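Local coordinates for putative acetyl/propionyl-CoA carboxylase, alpha subunit (Methylibium petroleiphilum, PDB 2O1Q) that probably acts as an acetylacetone dioxygenase, a ChrR-like cupin oxidoreductase that carries a zinc ion in this structure, at the interface of chains A and B and the interface of chains A and C. Numbering follows the deposited sequence. Chains: chain A/B/C, putative acetyl/propionyl-CoA carboxylase, alpha subunit.

Contact 1: the interface of chains A and B. Residues chain A 63, 122, 130, 132-133; chain B 63, 122, 130, 132-133.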
ATOM      1  N   VAL A  63       4.417  11.780  -3.885  1.00 15.65           N
ATOM      2  CA  VAL A  63       5.378  10.869  -3.218  1.00 16.29           C
ATOM      3  C   VAL A  63       4.927   9.418  -3.379  1.00 16.67           C
ATOM      4  O   VAL A  63       5.717   8.530  -3.179  1.00 16.49           O
ATOM      5  CB  VAL A  63       5.675  11.206  -1.725  1.00 15.85           C
ATOM      6  CG1 VAL A  63       6.029  12.684  -1.553  1.00 15.22           C
ATOM      7  CG2 VAL A  63       4.587  10.725  -0.812  1.00 15.90           C
ATOM      8  N   THR A 122       4.095  16.877  -2.127  1.00 17.41           N
ATOM      9  CA  THR A 122       5.129  17.846  -1.775  1.00 14.85           C
ATOM     10  C   THR A 122       4.957  19.068  -2.691  1.00 16.38           C
ATOM     11  O   THR A 122       5.245  19.005  -3.877  1.00 16.93           O
ATOM     12  CB  THR A 122       6.526  17.276  -1.881  1.00 16.98           C
ATOM     13  OG1 THR A 122       6.590  16.096  -1.070  1.00 19.60           O
ATOM     14  CG2 THR A 122       7.561  18.306  -1.436  1.00 18.67           C
ATOM     15  N   PRO A 130      11.234  21.833  -0.999  1.00 23.19           N
ATOM     16  CA  PRO A 130       9.906  21.700  -0.436  1.00 20.41           C
ATOM     17  C   PRO A 130       9.382  22.937   0.282  1.00 22.19           C
ATOM     18  O   PRO A 130      10.108  23.533   1.069  1.00 23.89           O
ATOM     19  CB  PRO A 130      10.058  20.503   0.496  1.00 21.74           C
ATOM     20  CG  PRO A 130      11.483  20.454   0.843  1.00 22.02           C
ATOM     21  CD  PRO A 130      12.226  21.006  -0.288  1.00 21.81           C
ATOM     22  N   ALA A 132       5.802  22.569   1.507  1.00 19.65           N
ATOM     23  CA  ALA A 132       4.793  21.971   2.396  1.00 17.58           C
ATOM     24  C   ALA A 132       4.605  20.533   1.927  1.00 17.93           C
ATOM     25  O   ALA A 132       4.561  20.267   0.726  1.00 19.44           O
ATOM     26  CB  ALA A 132       3.490  22.716   2.314  1.00 19.45           C
ATOM     27  N   VAL A 133       4.488  19.619   2.865  1.00 18.56           N
ATOM     28  CA  VAL A 133       4.137  18.254   2.582  1.00 18.37           C
ATOM     29  C   VAL A 133       2.742  18.004   3.086  1.00 18.82           C
ATOM     30  O   VAL A 133       2.522  17.974   4.275  1.00 23.84           O
ATOM     31  CB  VAL A 133       5.115  17.283   3.229  1.00 15.41           C
ATOM     32  CG1 VAL A 133       4.724  15.825   2.867  1.00 19.48           C
ATOM     33  CG2 VAL A 133       6.554  17.598   2.686  1.00 17.65           C
TER
ATOM     34  N   VAL B  63       5.883   9.735   6.432  1.00 15.31           N
ATOM     35  CA  VAL B  63       4.623   9.981   5.721  1.00 14.17           C
ATOM     36  C   VAL B  63       3.816   8.701   5.531  1.00 14.54           C
ATOM     37  O   VAL B  63       2.632   8.799   5.236  1.00 17.52           O
ATOM     38  CB  VAL B  63       4.842  10.732   4.403  1.00 16.35           C
ATOM     39  CG1 VAL B  63       5.797  11.933   4.607  1.00 21.50           C
ATOM     40  CG2 VAL B  63       5.328   9.794   3.353  1.00 20.16           C
ATOM     41  N   THR B 122      10.201  12.935   5.746  1.00 15.87           N
ATOM     42  CA  THR B 122      10.350  14.382   5.573  1.00 15.59           C
ATOM     43  C   THR B 122      11.269  14.829   6.711  1.00 14.38           C
ATOM     44  O   THR B 122      10.899  14.801   7.876  1.00 16.49           O
ATOM     45  CB  THR B 122       9.039  15.152   5.740  1.00 17.51           C
ATOM     46  OG1 THR B 122       8.054  14.651   4.820  1.00 17.84           O
ATOM     47  CG2 THR B 122       9.255  16.673   5.526  1.00 15.62           C
ATOM     48  N   PRO B 130       9.611  21.712   6.017  1.00 19.97           N
ATOM     49  CA  PRO B 130      10.404  20.678   5.351  1.00 18.95           C
ATOM     50  C   PRO B 130      11.755  21.152   4.818  1.00 20.75           C
ATOM     51  O   PRO B 130      11.845  22.208   4.231  1.00 19.12           O
ATOM     52  CB  PRO B 130       9.490  20.220   4.225  1.00 18.31           C
ATOM     53  CG  PRO B 130       8.648  21.408   3.912  1.00 18.60           C
ATOM     54  CD  PRO B 130       8.480  22.172   5.188  1.00 22.13           C
ATOM     55  N   ALA B 132      13.887  18.434   3.392  1.00 16.54           N
ATOM     56  CA  ALA B 132      14.047  17.490   2.297  1.00 17.89           C
ATOM     57  C   ALA B 132      13.090  16.363   2.508  1.00 19.15           C
ATOM     58  O   ALA B 132      12.891  15.925   3.640  1.00 20.28           O
ATOM     59  CB  ALA B 132      15.477  16.936   2.240  1.00 18.43           C
ATOM     60  N   VAL B 133      12.508  15.891   1.417  1.00 19.60           N
ATOM     61  CA  VAL B 133      11.661  14.705   1.424  1.00 19.58           C
ATOM     62  C   VAL B 133      12.448  13.586   0.787  1.00 18.82           C
ATOM     63  O   VAL B 133      12.780  13.639  -0.387  1.00 21.55           O
ATOM     64  CB  VAL B 133      10.375  14.973   0.671  1.00 17.42           C
ATOM     65  CG1 VAL B 133       9.518  13.768   0.609  1.00 19.20           C
ATOM     66  CG2 VAL B 133       9.623  16.137   1.354  1.00 19.89           C
TER
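A:Val133 and B:Val133 meet methyl to methyl beside the two-fold axis, CG2 to CG2 at 3.7 Å, and the two side chains cross obliquely. In both copies CG1 is anti to the backbone N (chi1 -178° in A:Val133), which sets CG2 anti to the carbonyl carbon and turns it toward its twin. The same CG2 of A:Val133 also rests on B:Thr122, 4.0 Å from the methyl CG2 and 3.9 Å from the hydroxyl OG1; the exchanged pair, A:Thr122 and B:Val133, packs in the same way. Next to the valines, the rings of A:Pro130 and B:Pro130 pass alongside one another, pointing opposite ways and touching CB to CB at 3.8 Å. The ring carbon CG of B:Pro130 lies 3.9 Å from the backbone N of A:Ala132. At the other end A:Val63 and B:Val63 come together more loosely, with their CG2 methyls 4.3 Å apart. No polar atom reaches a polar partner across this patch, so van der Waals packing holds it. The patch is formed by strands 121-124 and 132-134 of each copy, with the proline as a one-residue strand just before the second. Val63 directly follows strand 60-62, which carries the zinc ligands His60 and His62.

Contact 2: the interface of chains A and C. Residues chain A 93-97; chain C 7-11.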
ATOM      1  N   TYR A  93      -9.168   8.708 -17.487  1.00 15.88           N
ATOM      2  CA  TYR A  93      -8.517   8.065 -16.337  1.00 15.12           C
ATOM      3  C   TYR A  93      -7.013   8.336 -16.437  1.00 16.15           C
ATOM      4  O   TYR A  93      -6.452   8.274 -17.523  1.00 15.66           O
ATOM      5  CB  TYR A  93      -8.756   6.560 -16.326  1.00 16.07           C
ATOM      6  CG  TYR A  93      -7.812   5.853 -15.386  1.00 15.81           C
ATOM      7  CD1 TYR A  93      -8.104   5.749 -14.043  1.00 14.75           C
ATOM      8  CD2 TYR A  93      -6.590   5.361 -15.821  1.00 13.57           C
ATOM      9  CE1 TYR A  93      -7.158   5.175 -13.169  1.00 15.46           C
ATOM     10  CE2 TYR A  93      -5.652   4.834 -14.964  1.00 17.02           C
ATOM     11  CZ  TYR A  93      -5.933   4.734 -13.631  1.00 13.16           C
ATOM     12  OH  TYR A  93      -5.036   4.211 -12.718  1.00 16.68           O
ATOM     13  N   GLY A  94      -6.353   8.617 -15.319  1.00 16.21           N
ATOM     14  CA  GLY A  94      -4.922   8.760 -15.279  1.00 15.99           C
ATOM     15  C   GLY A  94      -4.295   8.076 -14.098  1.00 17.30           C
ATOM     16  O   GLY A  94      -4.886   8.083 -13.008  1.00 15.59           O
ATOM     17  N   TYR A  95      -3.103   7.563 -14.301  1.00 17.36           N
ATOM     18  CA  TYR A  95      -2.274   7.004 -13.234  1.00 15.43           C
ATOM     19  C   TYR A  95      -1.075   7.910 -13.162  1.00 17.51           C
ATOM     20  O   TYR A  95      -0.315   7.987 -14.155  1.00 16.29           O
ATOM     21  CB  TYR A  95      -1.825   5.605 -13.614  1.00 14.22           C
ATOM     22  CG  TYR A  95      -0.961   4.924 -12.578  1.00 16.46           C
ATOM     23  CD1 TYR A  95      -1.493   4.464 -11.378  1.00 14.89           C
ATOM     24  CD2 TYR A  95       0.402   4.802 -12.770  1.00 20.42           C
ATOM     25  CE1 TYR A  95      -0.692   3.879 -10.403  1.00 18.74           C
ATOM     26  CE2 TYR A  95       1.193   4.170 -11.844  1.00 18.56           C
ATOM     27  CZ  TYR A  95       0.644   3.748 -10.639  1.00 19.02           C
ATOM     28  OH  TYR A  95       1.438   3.074  -9.710  1.00 17.38           O
ATOM     29  N   GLU A  96      -0.940   8.601 -12.031  1.00 17.62           N
ATOM     30  CA  GLU A  96       0.183   9.505 -11.786  1.00 19.22           C
ATOM     31  C   GLU A  96       1.095   8.794 -10.796  1.00 16.61           C
ATOM     32  O   GLU A  96       0.745   8.637  -9.648  1.00 17.39           O
ATOM     33  CB  GLU A  96      -0.336  10.880 -11.354  1.00 19.56           C
ATOM     34  CG  GLU A  96      -1.195  11.604 -12.531  1.00 19.87           C
ATOM     35  CD  GLU A  96      -0.419  11.950 -13.868  1.00 18.01           C
ATOM     36  OE1 GLU A  96       0.736  12.431 -13.633  1.00 20.67           O
ATOM     37  OE2 GLU A  96      -0.804  11.767 -15.153  1.00 20.12           O
ATOM     38  N   SER A  97       2.235   8.283 -11.280  1.00 18.30           N
ATOM     39  CA  SER A  97       3.102   7.385 -10.503  1.00 15.42           C
ATOM     40  C   SER A  97       3.829   8.119  -9.384  1.00 15.74           C
ATOM     41  O   SER A  97       3.919   9.368  -9.350  1.00 18.71           O
ATOM     42  CB  SER A  97       4.094   6.735 -11.432  1.00 18.74           C
ATOM     43  OG  SER A  97       4.664   7.672 -12.342  1.00 23.95           O
TER
ATOM     44  N   ILE C   7       8.141   4.645 -12.309  1.00 13.09           N
ATOM     45  CA  ILE C   7       7.005   4.106 -13.067  1.00 12.91           C
ATOM     46  C   ILE C   7       6.465   5.176 -14.014  1.00 13.02           C
ATOM     47  O   ILE C   7       6.357   6.318 -13.673  1.00 17.01           O
ATOM     48  CB  ILE C   7       5.959   3.455 -12.157  1.00 15.64           C
ATOM     49  CG1 ILE C   7       6.656   2.391 -11.281  1.00 14.98           C
ATOM     50  CG2 ILE C   7       4.802   2.902 -13.003  1.00 17.51           C
ATOM     51  CD1 ILE C   7       7.246   1.246 -12.016  1.00 20.20           C
ATOM     52  N   LYS C   8       6.123   4.739 -15.210  0.50 16.71           N
ATOM     53  CA  LYS C   8       5.497   5.603 -16.221  0.50 15.89           C
ATOM     54  C   LYS C   8       4.090   6.029 -15.789  0.50 15.64           C
ATOM     55  O   LYS C   8       3.331   5.246 -15.232  0.50 18.64           O
ATOM     56  CB  LYS C   8       5.415   4.846 -17.544  0.50 18.06           C
ATOM     57  CG  LYS C   8       6.740   4.692 -18.311  0.50 16.18           C
ATOM     58  N   GLU C   9       3.752   7.284 -16.064  1.00 17.08           N
ATOM     59  CA  GLU C   9       2.379   7.720 -15.931  1.00 17.87           C
ATOM     60  C   GLU C   9       1.581   7.186 -17.099  1.00 19.30           C
ATOM     61  O   GLU C   9       2.105   6.869 -18.181  1.00 19.53           O
ATOM     62  CB  GLU C   9       2.267   9.250 -15.847  1.00 18.49           C
ATOM     63  CG  GLU C   9       3.180   9.912 -14.751  1.00 19.59           C
ATOM     64  CD  GLU C   9       4.552  10.325 -15.234  1.00 27.72           C
ATOM     65  OE1 GLU C   9       4.906   9.986 -16.383  1.00 21.87           O
ATOM     66  OE2 GLU C   9       5.301  11.006 -14.486  1.00 27.55           O
ATOM     67  N   GLU C  10       0.292   7.081 -16.854  1.00 16.38           N
ATOM     68  CA  GLU C  10      -0.673   6.535 -17.799  1.00 19.91           C
ATOM     69  C   GLU C  10      -1.875   7.444 -17.956  1.00 19.70           C
ATOM     70  O   GLU C  10      -2.239   8.183 -17.046  1.00 16.75           O
ATOM     71  CB  GLU C  10      -1.181   5.174 -17.346  1.00 17.56           C
ATOM     72  CG  GLU C  10      -0.092   4.186 -17.021  1.00 18.96           C
ATOM     73  CD  GLU C  10      -0.597   2.948 -16.292  1.00 26.44           C
ATOM     74  OE1 GLU C  10      -1.831   2.703 -16.182  1.00 22.98           O
ATOM     75  OE2 GLU C  10       0.264   2.200 -15.809  1.00 23.05           O
ATOM     76  N   TYR C  11      -2.469   7.380 -19.134  1.00 17.20           N
ATOM     77  CA  TYR C  11      -3.710   8.079 -19.457  1.00 15.79           C
ATOM     78  C   TYR C  11      -4.572   7.188 -20.336  1.00 18.21           C
ATOM     79  O   TYR C  11      -4.060   6.578 -21.277  1.00 18.47           O
ATOM     80  CB  TYR C  11      -3.481   9.417 -20.148  1.00 18.10           C
ATOM     81  CG  TYR C  11      -4.790  10.070 -20.491  1.00 17.50           C
ATOM     82  CD1 TYR C  11      -5.654  10.513 -19.486  1.00 15.77           C
ATOM     83  CD2 TYR C  11      -5.221  10.150 -21.787  1.00 17.11           C
ATOM     84  CE1 TYR C  11      -6.881  11.022 -19.771  1.00 16.14           C
ATOM     85  CE2 TYR C  11      -6.445  10.649 -22.098  1.00 14.82           C
ATOM     86  CZ  TYR C  11      -7.266  11.090 -21.071  1.00 16.16           C
ATOM     87  OH  TYR C  11      -8.496  11.578 -21.372  1.00 17.87           O
TER
HETATM   88  O   HOH W   1      -2.590  10.899 -16.561  1.00 21.88           O
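Backbone pairing joins A:Tyr95 to C:Glu10, where strand 92-96 of chain A runs antiparallel to strand 10-13 of chain C. The N-H of A:Tyr95 donates to O of C:Glu10 at 2.9 Å, and the N-H of C:Glu10 returns an equally long bond to O of A:Tyr95. A:Gly94 and C:Tyr11 continue the bridge, extending a sheet from one subunit to the other. A water lies 2.8 Å from O of C:Glu10, on the side of A:Glu96. Among apolar contacts, CB of A:Tyr95 packs on CB of C:Glu10 at 3.8 Å, and the ring atom CE2 of A:Tyr95 touches the methyl CG2 of C:Ile7 at 4.0 Å. The carboxylates of A:Glu96 and C:Glu9 are neighbours without bonding: OE1 of the former and OE2 of the latter stand 4.9 Å apart, so their like charges, if both present, would probably repel mildly. A side-chain bond lies beyond the strand end, at A:Ser97, where a chi1 of 45° places OG between the backbone N and the carbonyl carbon, on the side facing chain C. From there this hydroxyl OG donates to O of C:Ile7 at a very short 2.5 Å, approaching from 44° above the carbonyl plane.

Contact 3: the interface of chains A and C. Residues chain A 7-8, 37, 39, 46, 116; chain C 67, 93, 95.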
ATOM      1  N   ILE A   7     -11.527  -2.729   9.953  1.00 13.09           N
ATOM      2  CA  ILE A   7     -11.896  -1.338   9.663  1.00 12.91           C
ATOM      3  C   ILE A   7     -13.356  -1.276   9.218  1.00 13.02           C
ATOM      4  O   ILE A   7     -13.821  -2.093   8.478  1.00 17.01           O
ATOM      5  CB  ILE A   7     -10.899  -0.659   8.719  1.00 15.64           C
ATOM      6  CG1 ILE A   7      -9.480  -0.792   9.315  1.00 14.98           C
ATOM      7  CG2 ILE A   7     -11.330   0.792   8.459  1.00 17.51           C
ATOM      8  CD1 ILE A   7      -9.265  -0.103  10.611  1.00 20.20           C
ATOM      9  N   LYS A   8     -14.041  -0.257   9.699  0.50 16.71           N
ATOM     10  CA  LYS A   8     -15.430   0.019   9.307  0.50 15.89           C
ATOM     11  C   LYS A   8     -15.517   0.438   7.836  0.50 15.64           C
ATOM     12  O   LYS A   8     -14.678   1.177   7.335  0.50 18.64           O
ATOM     13  CB  LYS A   8     -15.985   1.136  10.188  0.50 18.06           C
ATOM     14  CG  LYS A   8     -16.337   0.740  11.632  0.50 16.18           C
ATOM     15  N   HIS A  37     -12.528  10.636   1.852  1.00 15.74           N
ATOM     16  CA  HIS A  37     -11.988   9.570   2.709  1.00 16.54           C
ATOM     17  C   HIS A  37     -10.548   9.849   3.075  1.00 15.88           C
ATOM     18  O   HIS A  37      -9.758  10.341   2.238  1.00 15.90           O
ATOM     19  CB  HIS A  37     -12.105   8.198   2.028  1.00 14.68           C
ATOM     20  CG  HIS A  37     -11.391   7.096   2.753  1.00 15.87           C
ATOM     21  ND1 HIS A  37     -11.946   6.413   3.808  1.00 16.52           N
ATOM     22  CD2 HIS A  37     -10.170   6.566   2.560  1.00 19.68           C
ATOM     23  CE1 HIS A  37     -11.062   5.542   4.271  1.00 18.64           C
ATOM     24  NE2 HIS A  37      -9.985   5.596   3.508  1.00 19.41           N
ATOM     25  N   SER A  39      -7.355   7.419   5.052  1.00 15.53           N
ATOM     26  CA  SER A  39      -6.888   6.168   5.595  1.00 11.93           C
ATOM     27  C   SER A  39      -5.678   6.474   6.472  1.00 14.58           C
ATOM     28  O   SER A  39      -4.555   6.672   5.944  1.00 15.81           O
ATOM     29  CB  SER A  39      -6.449   5.242   4.497  1.00 14.34           C
ATOM     30  OG  SER A  39      -7.583   4.599   3.896  1.00 19.63           O
ATOM     31  N   THR A  46      -8.747  10.522  -0.549  1.00 14.51           N
ATOM     32  CA  THR A  46      -9.522  10.545  -1.762  1.00 16.09           C
ATOM     33  C   THR A  46     -10.456  11.736  -1.667  1.00 15.78           C
ATOM     34  O   THR A  46     -11.028  12.026  -0.575  1.00 15.57           O
ATOM     35  CB  THR A  46     -10.350   9.271  -1.839  1.00 18.02           C
ATOM     36  OG1 THR A  46      -9.508   8.120  -1.786  1.00 16.02           O
ATOM     37  CG2 THR A  46     -11.222   9.248  -3.032  1.00 19.01           C
ATOM     38  N   SER A 116      -7.613   9.691  -5.986  0.50 16.28           N
ATOM     39  CA  SER A 116      -7.116   9.012  -4.830  0.50 19.95           C
ATOM     40  C   SER A 116      -5.600   9.206  -4.851  0.50 17.41           C
ATOM     41  O   SER A 116      -4.970   9.274  -5.909  0.50 16.95           O
ATOM     42  CB  SER A 116      -7.533   7.551  -4.866  0.50 20.07           C
ATOM     43  OG  SER A 116      -7.536   6.992  -3.566  0.50 18.76           O
TER
ATOM     44  N   GLU C  67     -12.277   1.237  -2.978  1.00 15.41           N
ATOM     45  CA  GLU C  67     -13.007   2.512  -2.910  1.00 16.81           C
ATOM     46  C   GLU C  67     -13.763   2.717  -4.211  1.00 15.88           C
ATOM     47  O   GLU C  67     -13.183   2.511  -5.313  1.00 16.13           O
ATOM     48  CB  GLU C  67     -12.020   3.658  -2.748  1.00 17.34           C
ATOM     49  CG  GLU C  67     -11.260   3.597  -1.508  1.00 19.58           C
ATOM     50  CD  GLU C  67     -10.360   4.814  -1.320  1.00 23.58           C
ATOM     51  OE1 GLU C  67     -10.855   5.968  -1.326  1.00 17.66           O
ATOM     52  OE2 GLU C  67      -9.171   4.599  -1.014  1.00 23.73           O
ATOM     53  N   TYR C  93     -19.941   7.768  -2.772  1.00 15.88           N
ATOM     54  CA  TYR C  93     -18.580   7.273  -2.522  1.00 15.12           C
ATOM     55  C   TYR C  93     -18.665   6.197  -1.435  1.00 16.15           C
ATOM     56  O   TYR C  93     -19.403   6.359  -0.472  1.00 15.66           O
ATOM     57  CB  TYR C  93     -17.654   8.387  -2.055  1.00 16.07           C
ATOM     58  CG  TYR C  93     -16.383   7.842  -1.454  1.00 15.81           C
ATOM     59  CD1 TYR C  93     -15.314   7.505  -2.255  1.00 14.75           C
ATOM     60  CD2 TYR C  93     -16.278   7.582  -0.095  1.00 13.57           C
ATOM     61  CE1 TYR C  93     -14.177   6.901  -1.680  1.00 15.46           C
ATOM     62  CE2 TYR C  93     -15.185   6.959   0.461  1.00 17.02           C
ATOM     63  CZ  TYR C  93     -14.124   6.619  -0.328  1.00 13.16           C
ATOM     64  OH  TYR C  93     -12.995   5.995   0.169  1.00 16.68           O
ATOM     65  N   TYR C  95     -16.110   3.311   0.930  1.00 17.36           N
ATOM     66  CA  TYR C  95     -14.846   2.686   1.318  1.00 15.43           C
ATOM     67  C   TYR C  95     -15.229   1.318   1.815  1.00 17.51           C
ATOM     68  O   TYR C  95     -15.961   1.225   2.827  1.00 16.29           O
ATOM     69  CB  TYR C  95     -14.213   3.472   2.451  1.00 14.22           C
ATOM     70  CG  TYR C  95     -12.893   2.918   2.935  1.00 16.46           C
ATOM     71  CD1 TYR C  95     -11.737   3.024   2.170  1.00 14.89           C
ATOM     72  CD2 TYR C  95     -12.817   2.226   4.129  1.00 20.42           C
ATOM     73  CE1 TYR C  95     -10.532   2.473   2.591  1.00 18.74           C
ATOM     74  CE2 TYR C  95     -11.621   1.733   4.587  1.00 18.56           C
ATOM     75  CZ  TYR C  95     -10.487   1.823   3.789  1.00 19.02           C
ATOM     76  OH  TYR C  95      -9.262   1.354   4.265  1.00 17.38           O
TER
HETATM   77  O   HOH W   2      -7.167   2.207   2.657  1.00 18.11           O
HETATM   78  O   HOH W   3      -7.815   6.645   0.229  1.00 22.15           O
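The rings of A:His37 and C:Tyr95 stack face to face, 17° from parallel with centroids 4.0 Å apart. CE1 of the imidazole lies over the centre of the phenol, whereas CD1 of the tyrosine meets the imidazole face toward its rim. CG of C:Tyr95 is anti to the backbone N (chi1 -180°), carrying the phenol across to this partner. At its in-plane edge lie O of A:Lys8 and a water linking its OH to OG of A:Ser39. That OG sits at the edge of A:His37, bonded to NE2 at 2.6 Å, which, with the stack, would help to hold the imidazole's rotation; a second water also lies at this edge. An alanine in place of C:Tyr95 would probably deprive the imidazole of its stacking partner, open a gap beside it and cost A:Ser39 OG its water-mediated partner. C:Tyr93 has OE1 of C:Glu67 at its ring edge, its OH donating to that oxygen at 2.6 Å from above the carboxylate plane. OG1 of A:Thr46 donates to the same OE1, also at 2.6 Å but on its syn side, so hydroxyls from different subunits grip one oxygen. OG of A:Ser116, 2.9 Å from OG1 of A:Thr46, helps to position the threonine, and the second water joins OG1 to OE2 of C:Glu67. Strands 32-39, 44-51 and 110-118 of chain A here face strands 66-71 and 92-96 of chain C.

The centres of the C-alpha atoms of contacts 1 and 2 lie about 21 Å apart, as do those of contacts 2 and 3, while those of contacts 1 and 3 are about 23 Å apart. Contacts 2 and 3 belong to the same two-fold interface and share strand 92-96 and the residues Ile7, Lys8, Tyr93 and Tyr95, taken from opposite chains; Tyr95 thus joins strand pairing to ring stacking. Contact 1 uses a different surface, so chain A can engage B and C simultaneously. Two distinct two-fold interfaces are consistent with the deposited four-chain assembly, although the structure alone does not prove that the protein is a tetramer in solution.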